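Side-chain contacts in neurotoxin (Clostridium botulinum, PDB 1ZB7), which cleaves synaptobrevins as a zinc endopeptidase once inside the host cytosol, cutting an Ala-Ala bond of VAMP2: residues I116-N121 against A300-I305; A130-N135 against S308-G313. One frame throughout, in Å; residues are numbered along the deposited sequence.

Contact 1. Residues I116-N121 against A300-I305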
ATOM      1  N   ILE A 116      11.645 -30.038   9.363  1.00 43.24           N
ATOM      2  CA  ILE A 116      11.125 -30.470  10.651  1.00 43.59           C
ATOM      3  C   ILE A 116      11.366 -29.385  11.680  1.00 41.91           C
ATOM      4  O   ILE A 116      12.454 -28.856  11.755  1.00 42.22           O
ATOM      5  CB  ILE A 116      11.774 -31.835  10.966  1.00 45.07           C
ATOM      6  CG1 ILE A 116      10.985 -32.926  10.321  1.00 47.27           C
ATOM      7  CG2 ILE A 116      12.007 -32.175  12.420  1.00 49.80           C
ATOM      8  CD1 ILE A 116      11.589 -33.240   9.054  1.00 54.25           C
ATOM      9  N   PRO A 117      10.342 -29.019  12.436  1.00 39.90           N
ATOM     10  CA  PRO A 117      10.539 -28.133  13.588  1.00 40.21           C
ATOM     11  C   PRO A 117      11.584 -28.695  14.571  1.00 39.77           C
ATOM     12  O   PRO A 117      11.772 -29.925  14.688  1.00 38.06           O
ATOM     13  CB  PRO A 117       9.144 -28.029  14.244  1.00 40.22           C
ATOM     14  CG  PRO A 117       8.238 -28.851  13.355  1.00 41.04           C
ATOM     15  CD  PRO A 117       8.937 -29.391  12.216  1.00 40.59           C
ATOM     16  N   TYR A 118      12.335 -27.782  15.185  1.00 38.56           N
ATOM     17  CA  TYR A 118      13.201 -28.100  16.264  1.00 37.13           C
ATOM     18  C   TYR A 118      12.401 -28.712  17.410  1.00 37.46           C
ATOM     19  O   TYR A 118      11.284 -28.287  17.736  1.00 38.85           O
ATOM     20  CB  TYR A 118      13.979 -26.848  16.670  1.00 37.48           C
ATOM     21  CG  TYR A 118      15.115 -27.106  17.665  1.00 35.48           C
ATOM     22  CD1 TYR A 118      16.393 -27.415  17.199  1.00 35.87           C
ATOM     23  CD2 TYR A 118      14.897 -27.066  19.043  1.00 34.80           C
ATOM     24  CE1 TYR A 118      17.476 -27.668  18.116  1.00 40.22           C
ATOM     25  CE2 TYR A 118      15.986 -27.330  19.970  1.00 38.96           C
ATOM     26  CZ  TYR A 118      17.257 -27.640  19.470  1.00 35.91           C
ATOM     27  OH  TYR A 118      18.318 -27.949  20.277  1.00 42.02           O
ATOM     28  N   LEU A 119      12.965 -29.759  18.021  1.00 38.65           N
ATOM     29  CA  LEU A 119      12.432 -30.367  19.275  1.00 38.98           C
ATOM     30  C   LEU A 119      12.601 -29.484  20.524  1.00 38.42           C
ATOM     31  O   LEU A 119      13.374 -29.767  21.411  1.00 40.48           O
ATOM     32  CB  LEU A 119      13.027 -31.749  19.473  1.00 38.07           C
ATOM     33  CG  LEU A 119      13.002 -32.687  18.288  1.00 38.29           C
ATOM     34  CD1 LEU A 119      13.497 -34.004  18.656  1.00 41.91           C
ATOM     35  CD2 LEU A 119      11.558 -32.852  17.649  1.00 42.16           C
ATOM     36  N   GLY A 120      11.867 -28.390  20.578  1.00 40.18           N
ATOM     37  CA  GLY A 120      11.909 -27.491  21.707  1.00 39.41           C
ATOM     38  C   GLY A 120      11.442 -26.102  21.336  1.00 37.75           C
ATOM     39  O   GLY A 120      11.013 -25.860  20.247  1.00 40.15           O
ATOM     40  N   ASN A 121      11.587 -25.164  22.261  1.00 39.54           N
ATOM     41  CA  ASN A 121      11.206 -23.753  22.088  1.00 39.91           C
ATOM     42  C   ASN A 121      11.900 -23.010  23.200  1.00 40.84           C
ATOM     43  O   ASN A 121      12.593 -23.612  23.942  1.00 38.27           O
ATOM     44  CB  ASN A 121       9.692 -23.510  22.130  1.00 40.52           C
ATOM     45  CG  ASN A 121       9.003 -24.143  23.325  1.00 39.08           C
ATOM     46  OD1 ASN A 121       9.352 -23.892  24.454  1.00 40.19           O
ATOM     47  ND2 ASN A 121       7.953 -24.899  23.063  1.00 42.89           N
ATOM     48  N   ALA A 300      22.149 -23.556  16.245  1.00 36.21           N
ATOM     49  CA  ALA A 300      23.479 -24.186  16.273  1.00 37.61           C
ATOM     50  C   ALA A 300      24.046 -24.222  17.716  1.00 38.18           C
ATOM     51  O   ALA A 300      24.487 -25.288  18.133  1.00 39.73           O
ATOM     52  CB  ALA A 300      24.489 -23.522  15.250  1.00 37.87           C
ATOM     53  N   ASN A 301      24.049 -23.105  18.454  1.00 38.74           N
ATOM     54  CA  ASN A 301      24.438 -23.111  19.866  1.00 39.87           C
ATOM     55  C   ASN A 301      23.695 -24.196  20.729  1.00 39.28           C
ATOM     56  O   ASN A 301      24.324 -24.915  21.489  1.00 39.36           O
ATOM     57  CB  ASN A 301      24.199 -21.745  20.560  1.00 41.33           C
ATOM     58  CG  ASN A 301      25.045 -20.534  19.983  1.00 46.37           C
ATOM     59  OD1 ASN A 301      26.106 -20.712  19.425  1.00 52.81           O
ATOM     60  ND2 ASN A 301      24.518 -19.287  20.154  1.00 49.55           N
ATOM     61  N   ARG A 302      22.370 -24.316  20.588  1.00 39.24           N
ATOM     62  CA  ARG A 302      21.580 -25.371  21.237  1.00 40.14           C
ATOM     63  C   ARG A 302      22.068 -26.789  20.891  1.00 40.69           C
ATOM     64  O   ARG A 302      22.251 -27.616  21.816  1.00 41.61           O
ATOM     65  CB  ARG A 302      20.019 -25.224  20.998  1.00 40.21           C
ATOM     66  CG  ARG A 302      19.504 -24.226  21.982  1.00 41.91           C
ATOM     67  CD  ARG A 302      18.109 -23.592  21.799  1.00 45.18           C
ATOM     68  NE  ARG A 302      17.174 -24.404  22.541  1.00 47.31           N
ATOM     69  CZ  ARG A 302      16.402 -24.090  23.571  1.00 43.51           C
ATOM     70  NH1 ARG A 302      16.308 -22.883  24.126  1.00 44.00           N
ATOM     71  NH2 ARG A 302      15.625 -25.067  23.993  1.00 44.78           N
ATOM     72  N   LEU A 303      22.359 -27.028  19.603  1.00 39.50           N
ATOM     73  CA  LEU A 303      22.738 -28.310  19.129  1.00 39.99           C
ATOM     74  C   LEU A 303      24.045 -28.721  19.785  1.00 39.33           C
ATOM     75  O   LEU A 303      24.248 -29.878  20.025  1.00 38.96           O
ATOM     76  CB  LEU A 303      22.901 -28.343  17.600  1.00 40.68           C
ATOM     77  CG  LEU A 303      21.644 -28.448  16.759  1.00 43.10           C
ATOM     78  CD1 LEU A 303      22.050 -28.675  15.318  1.00 45.09           C
ATOM     79  CD2 LEU A 303      20.681 -29.542  17.235  1.00 46.88           C
ATOM     80  N   ASN A 304      24.911 -27.745  20.065  1.00 38.60           N
ATOM     81  CA  ASN A 304      26.182 -28.036  20.645  1.00 38.58           C
ATOM     82  C   ASN A 304      26.093 -28.432  22.082  1.00 37.44           C
ATOM     83  O   ASN A 304      27.052 -28.781  22.594  1.00 38.49           O
ATOM     84  CB  ASN A 304      27.154 -26.855  20.466  1.00 38.31           C
ATOM     85  CG  ASN A 304      27.564 -26.693  19.035  1.00 39.13           C
ATOM     86  OD1 ASN A 304      27.405 -27.630  18.273  1.00 40.98           O
ATOM     87  ND2 ASN A 304      27.990 -25.503  18.635  1.00 36.39           N
ATOM     88  N   ILE A 305      24.964 -28.285  22.743  1.00 38.64           N
ATOM     89  CA  ILE A 305      24.837 -28.634  24.122  1.00 39.07           C
ATOM     90  C   ILE A 305      23.756 -29.605  24.404  1.00 38.45           C
ATOM     91  O   ILE A 305      23.637 -29.979  25.538  1.00 37.51           O
ATOM     92  CB  ILE A 305      24.658 -27.392  25.123  1.00 40.06           C
ATOM     93  CG1 ILE A 305      23.413 -26.632  24.875  1.00 41.91           C
ATOM     94  CG2 ILE A 305      25.951 -26.516  25.166  1.00 42.19           C
ATOM     95  CD1 ILE A 305      23.389 -25.304  25.718  1.00 45.88           C
TER
HETATM   96  O   HOH W   1      17.769 -27.580  22.790  1.00 43.05           O
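The apolar part of this contact is Y118 against L303. It ties the loop after helix 103-114 to the C-terminal part of helix 282-303 in the zinc protease light chain. The tyrosine ring leaves the loop with CG anti to the backbone N (chi1 -170°), which carries it across to the helix. Y118 CE1 meets L303 CD2 at 3.8 Å, and the methyl lies at the ring edge, near the ring plane. The two side chains run past each other in opposite directions.

The polar part is a water bridge. Water 1 lies in the plane of the Y118 ring. It accepts a hydrogen bond from Y118 OH at 2.6 Å and another from R302 NE at 3.2 Å. R302 CB also comes against the tyrosine hydroxyl, 3.3 Å from Y118 OH. The R302 chain bends at chi3 (93°), and its guanidinium plane stands nearly upright to the tyrosine ring (85°). R302 NH2 donates a hydrogen bond to T124 O and also lies 3.4 Å from N121 O. N121 O takes a hydrogen bond from T124 OG1.

Around the pair, Y323 of helix 316-327 meets the Y118 ring and also touches L303. The chemistry implies a split role for Y118: its ring carbons pack on leucine in a largely buried setting, while its hydroxyl donates a hydrogen bond to a water that R302 NE also donates to.

Contact 2. Residues A130-N135 against S308-G313; sequences AANVAN and SAQGSG
Water 2 is held from both segments. It accepts a hydrogen bond from A131 N and one from G311 N, each at 3.2 Å. The water thus joins two backbone NH groups where the segments A130-N135 and S308-G313 come close, with the CA atoms of A130 and Q310 5.2 Å apart.

The side chain of Q310 makes the direct contact. It starts toward A130-N135 and stays extended beyond CG (chi2 173°), bringing the amide to A130 and N132. A130 CB is 3.7 Å from Q310 CD, so a small methyl packs against the amide end. The side chains of N132 and Q310 cross at about a right angle, yet their amide planes are only 28° apart. The two amide ends lie near each other. N132 is the centre of an inverse gamma turn, and V133 N makes a weak 2.9 Å bond to A131 O across it.

N132 and Q310 are exposed, whereas A130 is buried. The contact follows on from the short, weakly bonded parallel pair of strands 128-129 and 308-309: S308 and Q310 both bond through their backbones to F129. A130 also bonds through its backbone to L119, in the loop after helix 103-114, and further along A131-N135 the chain leads into strand 137-142.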
ATOM      1  N   ALA A 130      12.982 -31.834  23.389  1.00 41.05           N
ATOM      2  CA  ALA A 130      11.654 -32.000  23.957  1.00 42.64           C
ATOM      3  C   ALA A 130      10.669 -32.108  22.751  1.00 42.25           C
ATOM      4  O   ALA A 130      10.407 -31.141  22.108  1.00 44.16           O
ATOM      5  CB  ALA A 130      11.303 -30.769  24.873  1.00 41.44           C
ATOM      6  N   ALA A 131      10.218 -33.305  22.425  1.00 42.63           N
ATOM      7  CA  ALA A 131       9.234 -33.551  21.374  1.00 42.80           C
ATOM      8  C   ALA A 131       7.819 -33.306  21.845  1.00 45.13           C
ATOM      9  O   ALA A 131       6.929 -33.076  21.056  1.00 45.33           O
ATOM     10  CB  ALA A 131       9.371 -34.966  20.882  1.00 42.43           C
ATOM     11  N   ASN A 132       7.611 -33.339  23.139  1.00 47.44           N
ATOM     12  CA  ASN A 132       6.298 -33.336  23.689  1.00 51.05           C
ATOM     13  C   ASN A 132       5.818 -31.926  23.935  1.00 50.82           C
ATOM     14  O   ASN A 132       5.354 -31.629  25.046  1.00 53.27           O
ATOM     15  CB  ASN A 132       6.311 -34.057  25.022  1.00 50.74           C
ATOM     16  CG  ASN A 132       7.290 -33.381  26.015  1.00 59.70           C
ATOM     17  OD1 ASN A 132       8.536 -33.748  26.141  1.00 64.07           O
ATOM     18  ND2 ASN A 132       6.749 -32.351  26.716  1.00 67.97           N
ATOM     19  N   VAL A 133       6.026 -31.034  22.969  1.00 49.61           N
ATOM     20  CA  VAL A 133       5.618 -29.658  23.113  1.00 47.03           C
ATOM     21  C   VAL A 133       4.748 -29.258  21.921  1.00 47.06           C
ATOM     22  O   VAL A 133       4.871 -29.846  20.837  1.00 45.89           O
ATOM     23  CB  VAL A 133       6.811 -28.706  23.247  1.00 46.04           C
ATOM     24  CG1 VAL A 133       7.540 -28.979  24.559  1.00 47.59           C
ATOM     25  CG2 VAL A 133       7.725 -28.758  22.036  1.00 44.25           C
ATOM     26  N   ALA A 134       3.959 -28.197  22.121  1.00 45.67           N
ATOM     27  CA  ALA A 134       2.820 -27.894  21.254  1.00 46.21           C
ATOM     28  C   ALA A 134       3.266 -27.427  19.886  1.00 45.35           C
ATOM     29  O   ALA A 134       2.553 -27.679  18.916  1.00 45.88           O
ATOM     30  CB  ALA A 134       1.902 -26.850  21.916  1.00 46.21           C
ATOM     31  N   ASN A 135       4.466 -26.834  19.787  1.00 43.28           N
ATOM     32  CA  ASN A 135       4.993 -26.494  18.452  1.00 42.25           C
ATOM     33  C   ASN A 135       5.526 -27.701  17.647  1.00 41.91           C
ATOM     34  O   ASN A 135       5.927 -27.542  16.475  1.00 43.41           O
ATOM     35  CB  ASN A 135       6.081 -25.378  18.498  1.00 41.09           C
ATOM     36  CG  ASN A 135       7.227 -25.662  19.420  1.00 41.48           C
ATOM     37  OD1 ASN A 135       7.038 -25.843  20.638  1.00 44.70           O
ATOM     38  ND2 ASN A 135       8.471 -25.615  18.876  1.00 38.48           N
ATOM     39  N   SER A 308      20.484 -34.888  25.686  1.00 41.37           N
ATOM     40  CA  SER A 308      19.434 -35.843  25.908  1.00 43.03           C
ATOM     41  C   SER A 308      18.104 -35.230  25.550  1.00 44.32           C
ATOM     42  O   SER A 308      17.967 -34.068  25.140  1.00 42.23           O
ATOM     43  CB  SER A 308      19.411 -36.386  27.361  1.00 44.19           C
ATOM     44  OG  SER A 308      19.213 -35.287  28.269  1.00 48.09           O
ATOM     45  N   ALA A 309      17.100 -36.064  25.683  1.00 44.04           N
ATOM     46  CA  ALA A 309      15.776 -35.757  25.378  1.00 44.95           C
ATOM     47  C   ALA A 309      14.940 -35.816  26.645  1.00 47.04           C
ATOM     48  O   ALA A 309      15.262 -36.524  27.543  1.00 46.15           O
ATOM     49  CB  ALA A 309      15.271 -36.743  24.362  1.00 44.20           C
ATOM     50  N   GLN A 310      13.842 -35.062  26.698  1.00 50.76           N
ATOM     51  CA  GLN A 310      12.953 -35.092  27.872  1.00 52.57           C
ATOM     52  C   GLN A 310      12.290 -36.443  28.090  1.00 53.43           C
ATOM     53  O   GLN A 310      12.118 -36.873  29.274  1.00 53.54           O
ATOM     54  CB  GLN A 310      11.940 -33.961  27.854  1.00 53.16           C
ATOM     55  CG  GLN A 310      12.462 -32.708  28.675  1.00 56.36           C
ATOM     56  CD  GLN A 310      11.521 -31.523  28.501  1.00 58.94           C
ATOM     57  OE1 GLN A 310      10.439 -31.668  27.885  1.00 61.97           O
ATOM     58  NE2 GLN A 310      11.924 -30.351  28.997  1.00 59.15           N
ATOM     59  N   GLY A 311      12.013 -37.129  26.983  1.00 53.76           N
ATOM     60  CA  GLY A 311      11.278 -38.371  27.000  1.00 54.65           C
ATOM     61  C   GLY A 311      12.132 -39.493  26.445  1.00 56.42           C
ATOM     62  O   GLY A 311      13.393 -39.456  26.520  1.00 59.74           O
ATOM     63  N   SER A 312      11.475 -40.536  25.952  1.00 55.69           N
ATOM     64  CA  SER A 312      12.165 -41.783  25.633  1.00 55.54           C
ATOM     65  C   SER A 312      12.016 -41.884  24.134  1.00 53.78           C
ATOM     66  O   SER A 312      11.188 -41.189  23.588  1.00 54.34           O
ATOM     67  CB  SER A 312      11.508 -42.983  26.357  1.00 55.98           C
ATOM     68  OG  SER A 312      10.137 -43.102  25.949  1.00 61.30           O
ATOM     69  N   GLY A 313      12.844 -42.680  23.459  1.00 51.62           N
ATOM     70  CA  GLY A 313      12.716 -42.873  22.016  1.00 50.05           C
ATOM     71  C   GLY A 313      13.426 -41.879  21.117  1.00 49.27           C
ATOM     72  O   GLY A 313      13.594 -42.138  19.937  1.00 50.21           O
TER
HETATM   73  O   HOH W   2      11.463 -35.675  24.180  1.00 33.22           O

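Overall arrangement
Contact 1 is mostly buried, and contact 2 lies at the surface with A130 as its buried part. Their centres are about 12 Å apart. The first segments adjoin directly: L119 O and A130 N are 2.9 Å apart, a probable hydrogen bond, and N121 ND2 probably bonds to N135 OD1. The second segments follow each other in the chain, from helix 282-303 into strand 308-309. The same two regions therefore meet twice. Each meeting includes a bridging water, but in contact 1 it links side chains beside a tyrosine-leucine packing, and in contact 2 it links backbone NH groups beside amide side chains.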